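Local coordinates for protein citryl-spermidine/3,4-dihydroxybenzoyl-citryl-spermidine:spermidine ligase (Bacillus anthracis, PDB 3TO3) that catalyses the ATP-dependent condensation of spermidine with citryl-spermidine intermediates in the biosynthesis of the siderophore petrobactin, at residues A323-L328 and K458-G463; I434-H439 and E462-Y467. All blocks are in the same frame, centred on the assembly; numbering follows the deposited sequence.

Contact 1 (A323-L328 and K458-G463); sequences AISNWL and KDFHEG. With ATP (adenosine-5'-triphosphate), chain E.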
loop_
_atom_site.group_PDB
_atom_site.type_symbol
_atom_site.label_atom_id
_atom_site.label_comp_id
_atom_site.label_asym_id
_atom_site.label_seq_id
_atom_site.Cartn_x
_atom_site.Cartn_y
_atom_site.Cartn_z
ATOM N N ALA B 323 -13.202 -28.461 13.384
ATOM C CA ALA B 323 -13.355 -29.887 13.009
ATOM C C ALA B 323 -12.042 -30.594 12.791
ATOM O O ALA B 323 -11.920 -31.786 13.077
ATOM C CB ALA B 323 -14.231 -30.037 11.761
ATOM N N ILE B 324 -11.049 -29.868 12.275
ATOM C CA ILE B 324 -9.744 -30.473 12.112
ATOM C C ILE B 324 -9.151 -30.778 13.497
ATOM O O ILE B 324 -8.558 -31.847 13.710
ATOM C CB ILE B 324 -8.802 -29.598 11.272
ATOM C CG1 ILE B 324 -9.254 -29.590 9.811
ATOM C CG2 ILE B 324 -7.353 -30.105 11.363
ATOM C CD1 ILE B 324 -8.404 -28.671 8.909
ATOM N N SER B 325 -9.351 -29.883 14.464
ATOM C CA SER B 325 -8.734 -30.116 15.770
ATOM C C SER B 325 -9.407 -31.283 16.504
ATOM O O SER B 325 -8.725 -32.081 17.134
ATOM C CB SER B 325 -8.673 -28.843 16.621
ATOM O OG SER B 325 -7.725 -27.943 16.096
ATOM N N ASN B 326 -10.732 -31.393 16.400
ATOM C CA ASN B 326 -11.454 -32.519 16.997
ATOM C C ASN B 326 -10.985 -33.837 16.383
ATOM O O ASN B 326 -10.709 -34.808 17.091
ATOM C CB ASN B 326 -12.970 -32.338 16.847
ATOM C CG ASN B 326 -13.772 -33.566 17.294
ATOM O OD1 ASN B 326 -14.543 -34.134 16.516
ATOM N ND2 ASN B 326 -13.594 -33.973 18.556
ATOM N N TRP B 327 -10.878 -33.853 15.059
ATOM C CA TRP B 327 -10.343 -35.002 14.338
ATOM C C TRP B 327 -8.926 -35.415 14.789
ATOM O O TRP B 327 -8.672 -36.600 15.036
ATOM C CB TRP B 327 -10.293 -34.669 12.859
ATOM C CG TRP B 327 -9.753 -35.757 11.995
ATOM C CD1 TRP B 327 -10.096 -37.078 12.038
ATOM C CD2 TRP B 327 -8.838 -35.617 10.898
ATOM N NE1 TRP B 327 -9.433 -37.772 11.056
ATOM C CE2 TRP B 327 -8.657 -36.898 10.340
ATOM C CE3 TRP B 327 -8.153 -34.537 10.337
ATOM C CZ2 TRP B 327 -7.821 -37.126 9.252
ATOM C CZ3 TRP B 327 -7.325 -34.771 9.262
ATOM C CH2 TRP B 327 -7.171 -36.054 8.729
ATOM N N LEU B 328 -7.996 -34.460 14.870
ATOM C CA LEU B 328 -6.631 -34.798 15.311
ATOM C C LEU B 328 -6.643 -35.240 16.751
ATOM O O LEU B 328 -5.939 -36.168 17.132
ATOM C CB LEU B 328 -5.665 -33.625 15.180
ATOM C CG LEU B 328 -5.306 -33.286 13.752
ATOM C CD1 LEU B 328 -4.514 -31.983 13.745
ATOM C CD2 LEU B 328 -4.539 -34.456 13.129
ATOM N N LYS B 458 0.951 -26.882 16.987
ATOM C CA LYS B 458 -0.097 -25.894 16.756
ATOM C C LYS B 458 -0.154 -25.542 15.277
ATOM O O LYS B 458 0.679 -26.025 14.501
ATOM C CB LYS B 458 0.122 -24.638 17.606
ATOM C CG LYS B 458 1.499 -23.948 17.445
ATOM C CD LYS B 458 1.518 -22.694 18.350
ATOM C CE LYS B 458 2.761 -21.792 18.125
ATOM N NZ LYS B 458 2.747 -21.130 16.773
ATOM N N ASP B 459 -1.113 -24.672 14.931
ATOM C CA ASP B 459 -1.412 -24.254 13.562
ATOM C C ASP B 459 -1.719 -25.395 12.585
ATOM O O ASP B 459 -0.915 -25.688 11.697
ATOM C CB ASP B 459 -0.300 -23.353 13.007
ATOM C CG ASP B 459 -0.346 -21.946 13.585
ATOM O OD1 ASP B 459 -1.459 -21.412 13.790
ATOM O OD2 ASP B 459 0.735 -21.376 13.854
ATOM N N PHE B 460 -2.850 -26.063 12.803
ATOM C CA PHE B 460 -3.433 -27.103 11.922
ATOM C C PHE B 460 -4.291 -26.607 10.754
ATOM O O PHE B 460 -4.330 -27.206 9.684
ATOM C CB PHE B 460 -4.245 -28.084 12.780
ATOM C CG PHE B 460 -3.538 -28.447 14.045
ATOM C CD1 PHE B 460 -2.225 -28.886 13.992
ATOM C CD2 PHE B 460 -4.141 -28.266 15.283
ATOM C CE1 PHE B 460 -1.547 -29.211 15.163
ATOM C CE2 PHE B 460 -3.461 -28.566 16.455
ATOM C CZ PHE B 460 -2.166 -29.036 16.399
ATOM N N HIS B 461 -5.011 -25.521 10.980
ATOM C CA HIS B 461 -6.079 -25.182 10.090
ATOM C C HIS B 461 -5.596 -24.932 8.654
ATOM O O HIS B 461 -6.285 -25.293 7.695
ATOM C CB HIS B 461 -6.869 -23.997 10.649
ATOM C CG HIS B 461 -6.138 -22.702 10.564
ATOM N ND1 HIS B 461 -5.174 -22.330 11.479
ATOM C CD2 HIS B 461 -6.209 -21.698 9.661
ATOM C CE1 HIS B 461 -4.690 -21.146 11.150
ATOM N NE2 HIS B 461 -5.297 -20.743 10.045
ATOM N N GLU B 462 -4.481 -24.232 8.499
ATOM C CA GLU B 462 -3.902 -24.007 7.165
ATOM C C GLU B 462 -2.985 -25.097 6.593
ATOM O O GLU B 462 -3.110 -25.457 5.422
ATOM C CB GLU B 462 -3.185 -22.656 7.119
ATOM C CG GLU B 462 -2.200 -22.441 8.276
ATOM C CD GLU B 462 -1.699 -21.004 8.362
ATOM O OE1 GLU B 462 -2.107 -20.173 7.510
ATOM O OE2 GLU B 462 -0.894 -20.712 9.282
ATOM N N GLY B 463 -2.071 -25.606 7.421
ATOM C CA GLY B 463 -0.938 -26.390 6.947
ATOM C C GLY B 463 -1.057 -27.879 6.622
ATOM O O GLY B 463 -0.443 -28.385 5.673
HETATM P PB ATP E . 0.751 -18.054 11.991
HETATM O O1B ATP E . 0.032 -16.756 12.258
HETATM O O2B ATP E . 0.048 -18.802 10.889
HETATM O O3B ATP E . 0.805 -18.907 13.312
HETATM P PA ATP E . 2.600 -16.994 10.304
HETATM O O1A ATP E . 1.463 -16.049 9.971
HETATM O O2A ATP E . 2.911 -17.964 9.170
HETATM O O3A ATP E . 2.239 -17.808 11.579
HETATM O "O5'" ATP E . 3.862 -16.108 10.603
HETATM C "C5'" ATP E . 4.832 -16.530 11.488
HETATM C "C4'" ATP E . 6.096 -15.881 11.411
HETATM O "O4'" ATP E . 7.121 -16.721 12.042
HETATM C "C3'" ATP E . 6.514 -15.716 10.000
HETATM O "O3'" ATP E . 6.700 -14.383 9.717
HETATM C "C2'" ATP E . 7.777 -16.466 9.887
HETATM O "O2'" ATP E . 8.648 -15.834 9.047
HETATM C "C1'" ATP E . 8.271 -16.466 11.293
HETATM N N9 ATP E . 9.330 -17.395 11.583
HETATM C C8 ATP E . 10.478 -17.060 12.197
HETATM N N7 ATP E . 11.226 -18.167 12.304
HETATM C C5 ATP E . 10.557 -19.213 11.769
HETATM C C6 ATP E . 10.861 -20.574 11.621
HETATM N N6 ATP E . 12.120 -21.074 12.098
HETATM N N1 ATP E . 9.959 -21.389 11.028
HETATM C C2 ATP E . 8.782 -20.900 10.583
HETATM N N3 ATP E . 8.461 -19.593 10.709
HETATM C C4 ATP E . 9.327 -18.725 11.297
#
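Leu328 lies over one face of the Phe460 ring. Its CD1 is 3.9 Å from the ring centroid and 21° off the ring normal, a CH-pi contact. The methyl is shifted toward the CG side of the ring, with Leu328 CD1 3.7 Å from Phe460 CG. The backbone carbonyl carbon of Lys458 is near the opposite face, also toward the rim, so the ring is bracketed from both sides.

Ser325 meets the same ring at its edge. Its OG is near the ring plane and 3.7 Å from Phe460 CD2. Glu349 serves both segments: its backbone N is hydrogen-bonded to the buried Ser325 OG, and its carboxylate accepts a hydrogen bond from Phe460 N.

Ile324 sits one helical turn before Leu328 and reaches the root of the aromatic side chain. Its CG2 stands anti to the backbone N and lies 4.0 Å from Phe460 CB. Ile324 CD1 lies 4.2 Å from His461 O, in the backbone just after Phe460. The His461 ring leads away from 323-328, past Ser317 and Ala321 of the same helix, toward Lys299.

Phe460 thus presses against one side of helix 315-333, while its neighbours in sequence serve the nucleotide. Asp459 belongs to the magnesium site, and its OD2 is 2.5 Å from ATP O3B. Lys458 NZ forms a salt bridge with Asp459 OD2 at 3.6 Å. Asp459 OD1 makes salt bridges to Lys299 and Arg371. Glu462 binds ATP, with OE2 2.7 Å from ATP O2B.

The chemistry is divided along 458-463. Apolar packing and a CH-pi contact attach Phe460 to the helix, and the carboxylates of Asp459 and Glu462 approach beta-phosphate oxygens of ATP. This is consistent with Phe460 anchoring the loop that presents those acids.

Contact 2 (I434-H439 and E462-Y467); sequences IALESH and EGLEFY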
loop_
_atom_site.group_PDB
_atom_site.type_symbol
_atom_site.label_atom_id
_atom_site.label_comp_id
_atom_site.label_asym_id
_atom_site.label_seq_id
_atom_site.Cartn_x
_atom_site.Cartn_y
_atom_site.Cartn_z
ATOM N N ILE B 434 -0.771 -38.764 8.327
ATOM C CA ILE B 434 -1.121 -37.376 8.537
ATOM C C ILE B 434 0.153 -36.538 8.674
ATOM O O ILE B 434 0.950 -36.767 9.576
ATOM C CB ILE B 434 -1.919 -37.233 9.824
ATOM C CG1 ILE B 434 -3.269 -37.930 9.688
ATOM C CG2 ILE B 434 -2.126 -35.784 10.173
ATOM C CD1 ILE B 434 -4.113 -37.798 10.919
ATOM N N ALA B 435 0.364 -35.566 7.791
ATOM C CA ALA B 435 1.547 -34.729 7.943
ATOM C C ALA B 435 1.141 -33.335 8.397
ATOM O O ALA B 435 0.523 -32.575 7.659
ATOM C CB ALA B 435 2.319 -34.678 6.676
ATOM N N LEU B 436 1.457 -33.026 9.646
ATOM C CA LEU B 436 1.266 -31.699 10.184
ATOM C C LEU B 436 2.382 -30.889 9.592
ATOM O O LEU B 436 3.454 -31.435 9.311
ATOM C CB LEU B 436 1.374 -31.731 11.705
ATOM C CG LEU B 436 0.338 -32.701 12.296
ATOM C CD1 LEU B 436 0.488 -32.837 13.789
ATOM C CD2 LEU B 436 -1.061 -32.231 11.926
ATOM N N GLU B 437 2.152 -29.594 9.415
ATOM C CA GLU B 437 3.208 -28.756 8.912
ATOM C C GLU B 437 4.126 -28.567 10.121
ATOM O O GLU B 437 3.778 -28.011 11.152
ATOM C CB GLU B 437 2.634 -27.424 8.482
ATOM C CG GLU B 437 3.409 -26.710 7.404
ATOM C CD GLU B 437 2.917 -25.272 7.208
ATOM O OE1 GLU B 437 3.533 -24.542 6.402
ATOM O OE2 GLU B 437 1.921 -24.874 7.867
ATOM N N SER B 438 5.315 -29.087 9.929
ATOM C CA SER B 438 6.351 -29.337 10.917
ATOM C C SER B 438 7.459 -28.288 11.010
ATOM O O SER B 438 8.560 -28.606 11.456
ATOM C CB SER B 438 6.850 -30.784 10.892
ATOM O OG SER B 438 6.815 -31.324 9.574
ATOM N N HIS B 439 7.232 -27.099 10.465
ATOM C CA HIS B 439 8.281 -26.085 10.508
ATOM C C HIS B 439 8.502 -25.646 11.968
ATOM O O HIS B 439 7.809 -26.101 12.889
ATOM C CB HIS B 439 7.913 -24.864 9.662
ATOM C CG HIS B 439 7.688 -25.147 8.200
ATOM N ND1 HIS B 439 6.483 -24.906 7.575
ATOM C CD2 HIS B 439 8.528 -25.581 7.227
ATOM C CE1 HIS B 439 6.579 -25.202 6.289
ATOM N NE2 HIS B 439 7.812 -25.606 6.048
ATOM N N GLU B 462 -4.481 -24.232 8.499
ATOM C CA GLU B 462 -3.902 -24.007 7.165
ATOM C C GLU B 462 -2.985 -25.097 6.593
ATOM O O GLU B 462 -3.110 -25.457 5.422
ATOM C CB GLU B 462 -3.185 -22.656 7.119
ATOM C CG GLU B 462 -2.200 -22.441 8.276
ATOM C CD GLU B 462 -1.699 -21.004 8.362
ATOM O OE1 GLU B 462 -2.107 -20.173 7.510
ATOM O OE2 GLU B 462 -0.894 -20.712 9.282
ATOM N N GLY B 463 -2.071 -25.606 7.421
ATOM C CA GLY B 463 -0.938 -26.390 6.947
ATOM C C GLY B 463 -1.057 -27.879 6.622
ATOM O O GLY B 463 -0.443 -28.385 5.673
ATOM N N LEU B 464 -1.861 -28.571 7.410
ATOM C CA LEU B 464 -1.977 -30.015 7.377
ATOM C C LEU B 464 -2.247 -30.660 5.997
ATOM O O LEU B 464 -3.097 -30.216 5.217
ATOM C CB LEU B 464 -3.059 -30.392 8.375
ATOM C CG LEU B 464 -3.545 -31.806 8.527
ATOM C CD1 LEU B 464 -4.112 -31.941 9.931
ATOM C CD2 LEU B 464 -4.589 -32.111 7.475
ATOM N N GLU B 465 -1.486 -31.707 5.708
ATOM C CA GLU B 465 -1.754 -32.581 4.584
ATOM C C GLU B 465 -2.004 -34.010 5.086
ATOM O O GLU B 465 -1.514 -34.403 6.144
ATOM C CB GLU B 465 -0.585 -32.548 3.599
ATOM C CG GLU B 465 -0.416 -31.190 2.942
ATOM C CD GLU B 465 0.637 -31.157 1.829
ATOM O OE1 GLU B 465 1.311 -32.174 1.571
ATOM O OE2 GLU B 465 0.787 -30.092 1.201
ATOM N N PHE B 466 -2.754 -34.793 4.324
ATOM C CA PHE B 466 -2.928 -36.203 4.642
ATOM C C PHE B 466 -3.073 -37.068 3.392
ATOM O O PHE B 466 -3.457 -36.583 2.328
ATOM C CB PHE B 466 -4.107 -36.424 5.602
ATOM C CG PHE B 466 -5.449 -36.210 4.986
ATOM C CD1 PHE B 466 -6.049 -37.214 4.234
ATOM C CD2 PHE B 466 -6.131 -35.015 5.178
ATOM C CE1 PHE B 466 -7.301 -37.026 3.678
ATOM C CE2 PHE B 466 -7.383 -34.810 4.614
ATOM C CZ PHE B 466 -7.970 -35.821 3.867
ATOM N N TYR B 467 -2.717 -38.340 3.529
ATOM C CA TYR B 467 -2.787 -39.275 2.433
ATOM C C TYR B 467 -3.836 -40.309 2.805
ATOM O O TYR B 467 -3.618 -41.138 3.682
ATOM C CB TYR B 467 -1.420 -39.928 2.181
ATOM C CG TYR B 467 -1.422 -40.850 0.972
ATOM C CD1 TYR B 467 -1.817 -40.386 -0.277
ATOM C CD2 TYR B 467 -1.050 -42.195 1.084
ATOM C CE1 TYR B 467 -1.840 -41.226 -1.372
ATOM C CE2 TYR B 467 -1.067 -43.051 -0.022
ATOM C CZ TYR B 467 -1.458 -42.559 -1.244
ATOM O OH TYR B 467 -1.491 -43.399 -2.350
#
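Ala435 and Glu465 are joined by two backbone hydrogen bonds. Ala435 N donates to Glu465 O at 2.8 Å. Glu465 N donates to Ala435 O at 2.9 Å, with an N-H...O angle of 165°. Ala435 O also receives a CA-H...O contact from Leu464 CA at 3.6 Å.

These bonds define a hydrogen-bonded antiparallel pair. Ile434 and Phe466 form the adjoining non-hydrogen-bonded pair. Strand 434-435 is an outer strand of a small three-stranded mixed sheet; strand 465-467 is central and also pairs with 497-498.

Apolar contacts involve Ile434, Leu436 and Leu464. Leu464 CG stands anti to the backbone N (chi1 174°), and from it CD1 meets Leu436 CD2 at 3.7 Å and Ile434 CG2 at 4.3 Å. Leu328 of helix 315-333 touches all three residues. Ile434 CG1 lies 4.4 Å from Phe466 CB, while the Phe466 ring leads away to an edge-to-face contact with Trp327.

Beyond the paired strands, the extended Glu437 side chain brings OE2 to 3.4 Å from Gly463 CA. The carboxylate lies against this bare CA. The carboxylate of Glu462, a residue that binds ATP, is also near that of Glu437.

Overall arrangement
Contacts 1 and 2 have centres about 9 Å apart and share Glu462 and Gly463. Along the chain, 323-328 on helix 315-333 comes first, then 434-439, then the continuous run 458-467. That run leaves strand 451-457 of the large mixed sheet, passes the ATP and magnesium site, and enters the small sheet through strand 465-467. The two contacts also touch directly: Leu328 CD1 is 3.8 Å from Leu464 CD1, and Trp327 CH2 is 3.8 Å from Phe466 CD2. The loop carrying the ATP and magnesium ligands packs on helix 315-333 through Phe460 and continues into a strand pair that the same helix also covers.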